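Side-chain contact in mirolysin (Tannerella forsythia, PDB 6R7V), which is a zinc metallopeptidase of the pappalysin family of metzincins, kept latent as a zymogen by a cysteine switch and probably cleaving peptide bonds once activated: residues Asp230-Ala233 against Asp234-Asn237. The protein carries 1 engineered substitution. Numbering follows the deposited sequence.
Sequences DNIA and DTPN. With CA (calcium ion), chain C.
D230 and T235 meet directly beside a calcium ion that both bind, their side chains approaching from opposite directions. From its CB, D230 places CG between the backbone N and the carbonyl carbon (chi1 67°), and CG comes 3.2 Å from T235 OG1. The two carboxylate oxygens then divide the work. OD1 binds the calcium at 2.4 Å and also accepts from I232 N, which closes an Asx turn; this N-H reaches OD1 from above the carboxylate plane, 64° out of it. OD2 accepts the T235 hydroxyl proton through its syn lone pair, with OG1 and OD2 2.7 Å apart.

T235 chelates the metal with both its OG1 and its carbonyl O, each 2.5 Å from the calcium, and I232 O supplies a further ligand. A type I beta turn from I232 to T235 brings I232 O beside the two T235 ligands, although its T235 N to I232 O bond is weak at 3.4 Å. Beside the turn, I232 CG2 lies 3.1 Å from D234 OD1; that carboxylate bonds T279 OG1 and G281 N, tying the turn to the start of helix 280-288.

Four protein oxygens and four waters thus make the calcium eight-coordinate. Since T235 OG1 gives its proton to D230 OD2, it can turn a lone pair to the cation, and the calcium probably polarises the hydroxyl and strengthens that bond.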
# COMPACT_ATOMS: atom_id res chain seq x y z
N ASP A 230 8.12 9.15 9.91
CA ASP A 230 7.42 8.75 8.69
C ASP A 230 7.44 9.93 7.71
O ASP A 230 6.85 9.84 6.65
CB ASP A 230 5.99 8.25 8.98
CG ASP A 230 5.02 9.29 9.49
OD1 ASP A 230 5.48 10.37 9.96
OD2 ASP A 230 3.80 9.03 9.44
N ASN A 231 8.17 11.02 8.04
CA ASN A 231 8.29 12.23 7.21
C ASN A 231 6.96 12.93 6.99
O ASN A 231 6.84 13.74 6.06
CB ASN A 231 8.98 11.95 5.86
CG ASN A 231 10.35 11.33 6.03
OD1 ASN A 231 10.62 10.26 5.50
ND2 ASN A 231 11.21 11.96 6.80
N ILE A 232 5.96 12.68 7.86
CA ILE A 232 4.66 13.35 7.79
C ILE A 232 4.46 14.17 9.07
O ILE A 232 4.39 13.60 10.17
CB ILE A 232 3.51 12.36 7.57
CG1 ILE A 232 3.75 11.40 6.36
CG2 ILE A 232 2.19 13.13 7.42
CD1 ILE A 232 3.73 12.03 4.99
N ALA A 233 4.37 15.51 8.93
CA ALA A 233 4.24 16.34 10.12
C ALA A 233 2.91 16.17 10.88
O ALA A 233 2.90 16.31 12.11
CB ALA A 233 4.43 17.81 9.74
N ASP A 234 1.80 15.83 10.17
CA ASP A 234 0.53 15.77 10.89
C ASP A 234 0.22 14.36 11.46
O ASP A 234 -0.82 14.19 12.10
CB ASP A 234 -0.63 16.31 10.06
CG ASP A 234 -0.95 15.53 8.82
OD1 ASP A 234 -0.34 14.47 8.62
OD2 ASP A 234 -1.86 15.96 8.07
N THR A 235 1.16 13.39 11.33
CA THR A 235 1.02 12.14 12.05
C THR A 235 1.86 12.32 13.33
O THR A 235 3.08 12.57 13.24
CB THR A 235 1.44 10.91 11.22
OG1 THR A 235 2.74 11.17 10.70
CG2 THR A 235 0.45 10.61 10.12
N PRO A 236 1.22 12.23 14.52
CA PRO A 236 1.99 12.41 15.78
C PRO A 236 3.19 11.48 15.87
O PRO A 236 3.08 10.31 15.48
CB PRO A 236 0.98 12.05 16.86
CG PRO A 236 -0.38 12.32 16.23
CD PRO A 236 -0.21 11.94 14.78
N ASN A 237 4.32 11.98 16.39
CA ASN A 237 5.51 11.16 16.63
C ASN A 237 5.10 10.00 17.51
O ASN A 237 4.37 10.17 18.49
CB ASN A 237 6.61 11.98 17.30
CG ASN A 237 7.97 11.34 17.32
OD1 ASN A 237 8.15 10.19 16.93
ND2 ASN A 237 8.95 12.08 17.79
CA CA C . 4.92 11.87 11.75
O HOH W 1 7.00 10.68 12.64
O HOH W 2 4.37 15.44 14.47
O HOH W 3 4.25 9.84 13.01
O HOH W 4 5.79 13.40 13.33
O HOH W 5 7.08 12.85 10.81